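PDB 7JID: UDP-L-Rhamnose Synthase from Acanthamoeba polyphaga mimivirus, which binds NADP and UDP-rhamnose in neighbouring pockets and probably makes UDP-L-rhamnose by NADPH-dependent reduction of a UDP-sugar precursor. Local coordinates for residues D156-R161 against I203-N208. Residues are numbered along the deposited sequence; the frame is centred on the assembly and turned at random.
Sequences DVLNLR and IDMARN
L158 meets the side chain of M205 at about a right angle, its two methyl groups touching opposite ends of the methionine: CD2 packs on M205 CB at 3.7 Å, and CD1 lies 4.0 Å from the terminal methyl, M205 CE. With CG anti to the backbone N (chi1 -177°), the branched end of the leucine extends from strand 157-161 toward the helix. Long, unbranched and flexible, M205 spans the gap from the helix with its extended chain, and the bend at chi3 (95°) then lays CE over L158 CD1, with L160 CD2 a looser neighbour of CE at 4.3 Å. One methionine thus bridges two leucines two residues apart on the same face of the strand. A206, with only a methyl group, is consistent with the close approach here: its CA is 7.5 Å from that of L158, and L158 CD2 comes within 4.3 Å of A206 N.

The segment axes run nearly antiparallel, at 165° and 10.2 Å apart, as expected of a helix packed on a parallel sheet and leading back to start the next strand. Here helix 195-207 precedes strand 212-215, the outermost strand of the Rossmann-type sheet within this chain, next to 157-162, and F214 of that strand touches L158, L160 and M205. N159 and R161 take polar partners instead, including D147 of helix 138-150. With every touching residue buried and the facing groups aliphatic or thioether, the helix is held on this part of the sheet by dispersion and the exclusion of water rather than by directional bonds.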
loop_
_atom_site.group_PDB
_atom_site.type_symbol
_atom_site.label_atom_id
_atom_site.label_comp_id
_atom_site.label_asym_id
_atom_site.label_seq_id
_atom_site.Cartn_x
_atom_site.Cartn_y
_atom_site.Cartn_z
ATOM N N ASP A 156 19.606 4.631 2.519
ATOM C CA ASP A 156 19.798 3.186 2.301
ATOM C C ASP A 156 19.325 2.769 0.924
ATOM O O ASP A 156 19.788 1.722 0.427
ATOM C CB ASP A 156 18.995 2.415 3.349
ATOM C CG ASP A 156 19.662 2.552 4.699
ATOM O OD1 ASP A 156 20.778 1.993 4.811
ATOM O OD2 ASP A 156 19.114 3.319 5.552
ATOM N N VAL A 157 18.407 3.528 0.327
ATOM C CA VAL A 157 17.797 3.093 -0.967
ATOM C C VAL A 157 17.915 4.206 -2.008
ATOM O O VAL A 157 17.611 5.368 -1.678
ATOM C CB VAL A 157 16.333 2.696 -0.795
ATOM C CG1 VAL A 157 15.655 2.404 -2.121
ATOM C CG2 VAL A 157 16.202 1.518 0.164
ATOM N N LEU A 158 18.280 3.828 -3.210
ATOM C CA LEU A 158 18.260 4.715 -4.374
ATOM C C LEU A 158 16.899 4.526 -5.067
ATOM O O LEU A 158 16.705 3.443 -5.640
ATOM C CB LEU A 158 19.424 4.390 -5.314
ATOM C CG LEU A 158 19.582 5.278 -6.548
ATOM C CD1 LEU A 158 19.793 6.725 -6.139
ATOM C CD2 LEU A 158 20.695 4.729 -7.415
ATOM N N ASN A 159 16.059 5.547 -5.055
ATOM C CA ASN A 159 14.699 5.532 -5.645
ATOM C C ASN A 159 14.736 6.330 -6.953
ATOM O O ASN A 159 14.706 7.549 -6.908
ATOM C CB ASN A 159 13.697 5.988 -4.599
ATOM C CG ASN A 159 12.349 6.310 -5.199
ATOM O OD1 ASN A 159 11.872 5.544 -6.030
ATOM N ND2 ASN A 159 11.735 7.363 -4.702
ATOM N N LEU A 160 14.727 5.650 -8.075
ATOM C CA LEU A 160 14.860 6.318 -9.391
ATOM C C LEU A 160 13.477 6.406 -10.057
ATOM O O LEU A 160 12.801 5.378 -10.223
ATOM C CB LEU A 160 15.833 5.582 -10.312
ATOM C CG LEU A 160 17.261 5.515 -9.775
ATOM C CD1 LEU A 160 18.142 4.773 -10.744
ATOM C CD2 LEU A 160 17.807 6.896 -9.418
ATOM N N ARG A 161 13.010 7.622 -10.305
ATOM C CA ARG A 161 11.727 7.821 -11.014
ATOM C C ARG A 161 11.905 7.917 -12.529
ATOM O O ARG A 161 12.278 8.977 -13.087
ATOM C CB ARG A 161 11.092 9.091 -10.445
ATOM C CG ARG A 161 10.731 9.052 -8.978
ATOM C CD ARG A 161 10.078 10.380 -8.697
ATOM N NE ARG A 161 9.722 10.640 -7.337
ATOM C CZ ARG A 161 9.621 11.851 -6.798
ATOM N NH1 ARG A 161 9.999 12.919 -7.487
ATOM N NH2 ARG A 161 9.195 11.956 -5.551
ATOM N N ILE A 203 23.547 2.463 -13.194
ATOM C CA ILE A 203 24.593 1.499 -12.739
ATOM C C ILE A 203 25.688 2.286 -12.010
ATOM O O ILE A 203 26.193 1.802 -10.974
ATOM C CB ILE A 203 25.144 0.664 -13.906
ATOM C CG1 ILE A 203 24.097 -0.339 -14.372
ATOM C CG2 ILE A 203 26.437 -0.039 -13.489
ATOM C CD1 ILE A 203 24.425 -1.108 -15.591
ATOM N N ASP A 204 26.117 3.429 -12.573
ATOM C CA ASP A 204 27.171 4.259 -11.940
ATOM C C ASP A 204 26.725 4.666 -10.530
ATOM O O ASP A 204 27.498 4.599 -9.579
ATOM C CB ASP A 204 27.550 5.450 -12.827
ATOM C CG ASP A 204 28.808 6.159 -12.341
ATOM O OD1 ASP A 204 29.894 5.494 -12.441
ATOM O OD2 ASP A 204 28.701 7.294 -11.785
ATOM N N MET A 205 25.523 5.216 -10.400
ATOM C CA MET A 205 24.938 5.621 -9.110
ATOM C C MET A 205 24.919 4.453 -8.092
ATOM O O MET A 205 25.319 4.689 -6.947
ATOM C CB MET A 205 23.519 6.164 -9.342
ATOM C CG MET A 205 23.550 7.502 -9.985
ATOM S SD MET A 205 21.855 8.022 -10.412
ATOM C CE MET A 205 21.529 8.995 -8.944
ATOM N N ALA A 206 24.530 3.245 -8.502
ATOM C CA ALA A 206 24.451 2.027 -7.654
ATOM C C ALA A 206 25.904 1.622 -7.303
ATOM O O ALA A 206 26.202 1.442 -6.110
ATOM C CB ALA A 206 23.736 0.915 -8.361
ATOM N N ARG A 207 26.806 1.668 -8.274
ATOM C CA ARG A 207 28.247 1.391 -7.982
ATOM C C ARG A 207 28.735 2.350 -6.893
ATOM O O ARG A 207 29.515 1.920 -5.956
ATOM C CB ARG A 207 29.062 1.489 -9.269
ATOM C CG ARG A 207 30.538 1.197 -9.045
ATOM C CD ARG A 207 31.235 1.125 -10.358
ATOM N NE ARG A 207 31.042 -0.181 -10.960
ATOM C CZ ARG A 207 30.391 -0.432 -12.066
ATOM N NH1 ARG A 207 29.832 0.542 -12.757
ATOM N NH2 ARG A 207 30.338 -1.669 -12.514
ATOM N N ASN A 208 28.333 3.618 -6.961
ATOM C CA ASN A 208 28.806 4.678 -6.042
ATOM C C ASN A 208 28.099 4.636 -4.685
ATOM O O ASN A 208 28.419 5.472 -3.869
ATOM C CB ASN A 208 28.687 6.073 -6.655
ATOM C CG ASN A 208 29.656 6.308 -7.790
ATOM O OD1 ASN A 208 30.624 5.558 -7.956
ATOM N ND2 ASN A 208 29.365 7.296 -8.635
#